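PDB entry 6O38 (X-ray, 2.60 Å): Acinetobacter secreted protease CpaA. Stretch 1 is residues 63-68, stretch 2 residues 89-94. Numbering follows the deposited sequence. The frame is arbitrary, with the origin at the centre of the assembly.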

ATOM      1  N   SER A  63     -15.534  -3.340 -13.400  1.00 61.71           N
ATOM      2  CA  SER A  63     -14.603  -4.339 -13.913  1.00 63.79           C
ATOM      3  C   SER A  63     -14.962  -4.792 -15.323  1.00 65.81           C
ATOM      4  O   SER A  63     -14.084  -5.240 -16.068  1.00 67.59           O
ATOM      5  N   ASN A  64     -16.234  -4.687 -15.711  1.00 65.43           N
ATOM      6  CA  ASN A  64     -16.681  -5.093 -17.038  1.00 67.12           C
ATOM      7  C   ASN A  64     -17.067  -3.895 -17.901  1.00 65.59           C
ATOM      8  O   ASN A  64     -17.902  -4.011 -18.801  1.00 66.59           O
ATOM      9  N   THR A  65     -16.467  -2.741 -17.636  1.00 68.20           N
ATOM     10  CA  THR A  65     -16.658  -1.531 -18.422  1.00 67.47           C
ATOM     11  C   THR A  65     -15.328  -1.124 -19.050  1.00 68.51           C
ATOM     12  O   THR A  65     -14.309  -1.803 -18.900  1.00 69.61           O
ATOM     13  N   ASN A  66     -15.342   0.003 -19.763  1.00 67.39           N
ATOM     14  CA  ASN A  66     -14.135   0.567 -20.350  1.00 68.40           C
ATOM     15  C   ASN A  66     -13.591   1.736 -19.536  1.00 65.97           C
ATOM     16  O   ASN A  66     -12.768   2.508 -20.042  1.00 66.74           O
ATOM     17  N   ILE A  67     -14.032   1.881 -18.291  1.00 64.92           N
ATOM     18  CA  ILE A  67     -13.577   2.952 -17.414  1.00 63.39           C
ATOM     19  C   ILE A  67     -12.348   2.448 -16.653  1.00 63.12           C
ATOM     20  O   ILE A  67     -12.464   1.455 -15.917  1.00 63.14           O
ATOM     21  N   PRO A  68     -11.185   3.083 -16.803  1.00 60.86           N
ATOM     22  CA  PRO A  68      -9.975   2.583 -16.125  1.00 60.83           C
ATOM     23  C   PRO A  68     -10.014   2.701 -14.609  1.00 59.75           C
ATOM     24  O   PRO A  68      -9.131   2.142 -13.946  1.00 60.01           O
ATOM     25  N   ASN A  89     -16.864  -6.894 -25.514  1.00 84.65           N
ATOM     26  CA  ASN A  89     -17.392  -7.590 -24.338  1.00 81.24           C
ATOM     27  C   ASN A  89     -17.331  -6.706 -23.093  1.00 76.69           C
ATOM     28  O   ASN A  89     -17.025  -7.169 -21.992  1.00 74.61           O
ATOM     29  N   LYS A  90     -17.625  -5.419 -23.269  1.00 78.23           N
ATOM     30  CA  LYS A  90     -17.585  -4.456 -22.178  1.00 73.78           C
ATOM     31  C   LYS A  90     -18.695  -3.432 -22.363  1.00 72.58           C
ATOM     32  O   LYS A  90     -19.185  -3.208 -23.473  1.00 75.60           O
ATOM     33  N   TRP A  91     -19.090  -2.811 -21.253  1.00 72.57           N
ATOM     34  CA  TRP A  91     -20.051  -1.716 -21.273  1.00 71.38           C
ATOM     35  C   TRP A  91     -19.308  -0.409 -21.526  1.00 71.33           C
ATOM     36  O   TRP A  91     -18.484   0.010 -20.705  1.00 69.23           O
ATOM     37  N   ILE A  92     -19.597   0.230 -22.654  1.00 69.89           N
ATOM     38  CA  ILE A  92     -18.958   1.490 -23.020  1.00 70.92           C
ATOM     39  C   ILE A  92     -19.718   2.635 -22.367  1.00 69.56           C
ATOM     40  O   ILE A  92     -20.942   2.744 -22.510  1.00 70.18           O
ATOM     41  N   ALA A  93     -18.994   3.492 -21.651  1.00 70.74           N
ATOM     42  CA  ALA A  93     -19.615   4.599 -20.939  1.00 70.59           C
ATOM     43  C   ALA A  93     -19.889   5.765 -21.880  1.00 75.25           C
ATOM     44  O   ALA A  93     -19.099   6.054 -22.784  1.00 77.26           O
ATOM     45  N   GLN A  94     -21.015   6.437 -21.657  1.00 72.76           N
ATOM     46  CA  GLN A  94     -21.428   7.605 -22.432  1.00 73.19           C
ATOM     47  C   GLN A  94     -21.377   8.814 -21.498  1.00 72.86           C
ATOM     48  O   GLN A  94     -22.367   9.159 -20.852  1.00 73.56           O
TER

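A short bridge between a strand and an irregular segment can be extended by side chains that take over where backbone pairing stops, and CpaA offers a compact example. At K90 the CA-to-CB bond points toward the other stretch, and the m, t, m, t side chain passes the T65 carbonyl, CD 3.5 Å from T65 O. W91 forms the single bridge, with T65: its N donates to N64 O (3.0 Å, nearly linear), and its O accepts from N66 N (3.3 Å). Its CA-to-CB bond runs sideways, with chi1 m, and N64, in the p rotamer, brings ND2 to the ring edge, 3.7 Å from W91 CD1. T65, also p, points away overall, yet its CG2 still lies 4.0 Å from W91 CB, while its OG1 accepts a weak bond from I67 N (3.3 Å). I92 turns its CA-to-CB bond away; even so, its CG2 comes within 3.7 Å of N66 ND2. A93 points toward stretch 1 and meets both kinds of partner. Its N donates to N66 OD1 (3.0 Å), the p rotamer of N66 placing a side-chain acceptor beyond the single backbone bridge. Its CB packs against I67 CD1 at 3.9 Å, reached by an extended m, t side chain. Q94 lies beyond the contact.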

ATOM      1  CB  SER A  63     -14.554  -5.541 -12.969  1.00 64.67           C
ATOM      2  OG  SER A  63     -15.845  -6.092 -12.776  1.00 65.60           O
ATOM      3  CB  ASN A  64     -17.842  -6.081 -16.933  1.00 68.62           C
ATOM      4  CG  ASN A  64     -19.059  -5.486 -16.252  1.00 66.66           C
ATOM      5  OD1 ASN A  64     -18.964  -4.487 -15.538  1.00 64.49           O
ATOM      6  ND2 ASN A  64     -20.214  -6.105 -16.466  1.00 67.54           N
ATOM      7  CB  THR A  65     -17.220  -0.396 -17.561  1.00 64.81           C
ATOM      8  OG1 THR A  65     -16.218   0.043 -16.635  1.00 63.60           O
ATOM      9  CG2 THR A  65     -18.440  -0.867 -16.787  1.00 64.21           C
ATOM     10  CB  ASN A  66     -14.396   1.001 -21.793  1.00 71.50           C
ATOM     11  CG  ASN A  66     -15.341   2.182 -21.888  1.00 71.12           C
ATOM     12  OD1 ASN A  66     -16.260   2.324 -21.082  1.00 69.06           O
ATOM     13  ND2 ASN A  66     -15.118   3.040 -22.878  1.00 73.71           N
ATOM     14  CB  ILE A  67     -14.679   3.395 -16.448  1.00 62.07           C
ATOM     15  CG1 ILE A  67     -15.831   4.031 -17.226  1.00 62.85           C
ATOM     16  CG2 ILE A  67     -14.126   4.359 -15.410  1.00 61.53           C
ATOM     17  CD1 ILE A  67     -17.001   4.439 -16.367  1.00 62.35           C
ATOM     18  CB  PRO A  68      -8.856   3.454 -16.714  1.00 61.80           C
ATOM     19  CG  PRO A  68      -9.423   4.008 -17.989  1.00 62.86           C
ATOM     20  CD  PRO A  68     -10.884   4.190 -17.723  1.00 61.92           C
ATOM     21  CB  ASN A  89     -16.661  -8.915 -24.105  1.00 82.57           C
ATOM     22  CG  ASN A  89     -17.476  -9.895 -23.283  1.00 80.98           C
ATOM     23  OD1 ASN A  89     -18.702  -9.799 -23.217  1.00 79.61           O
ATOM     24  ND2 ASN A  89     -16.798 -10.847 -22.652  1.00 81.44           N
ATOM     25  CB  LYS A  90     -16.225  -3.745 -22.098  1.00 73.22           C
ATOM     26  CG  LYS A  90     -15.083  -4.622 -21.607  1.00 73.64           C
ATOM     27  CD  LYS A  90     -13.748  -3.899 -21.691  1.00 73.48           C
ATOM     28  CE  LYS A  90     -13.373  -3.593 -23.133  1.00 77.05           C
ATOM     29  NZ  LYS A  90     -11.993  -3.046 -23.247  1.00 77.40           N
ATOM     30  CB  TRP A  91     -20.826  -1.645 -19.958  1.00 68.17           C
ATOM     31  CG  TRP A  91     -21.832  -2.742 -19.773  1.00 68.53           C
ATOM     32  CD1 TRP A  91     -21.635  -3.938 -19.146  1.00 68.63           C
ATOM     33  CD2 TRP A  91     -23.197  -2.739 -20.209  1.00 69.22           C
ATOM     34  NE1 TRP A  91     -22.791  -4.681 -19.169  1.00 69.10           N
ATOM     35  CE2 TRP A  91     -23.764  -3.967 -19.816  1.00 69.36           C
ATOM     36  CE3 TRP A  91     -23.993  -1.817 -20.896  1.00 70.14           C
ATOM     37  CZ2 TRP A  91     -25.091  -4.298 -20.088  1.00 70.03           C
ATOM     38  CZ3 TRP A  91     -25.309  -2.148 -21.165  1.00 71.02           C
ATOM     39  CH2 TRP A  91     -25.844  -3.378 -20.763  1.00 70.81           C
ATOM     40  CB  ILE A  92     -18.907   1.658 -24.548  1.00 75.76           C
ATOM     41  CG1 ILE A  92     -18.150   0.493 -25.186  1.00 78.29           C
ATOM     42  CG2 ILE A  92     -18.258   2.984 -24.916  1.00 77.11           C
ATOM     43  CD1 ILE A  92     -18.020   0.600 -26.690  1.00 83.93           C
ATOM     44  CB  ALA A  93     -18.722   5.057 -19.786  1.00 67.53           C
ATOM     45  CB  GLN A  94     -22.823   7.407 -23.023  1.00 74.89           C
ATOM     46  CG  GLN A  94     -23.027   6.063 -23.706  1.00 74.94           C
ATOM     47  CD  GLN A  94     -22.233   5.932 -24.991  1.00 74.84           C
ATOM     48  OE1 GLN A  94     -22.055   6.903 -25.726  1.00 75.52           O
ATOM     49  NE2 GLN A  94     -21.750   4.726 -25.267  1.00 73.67           N
TER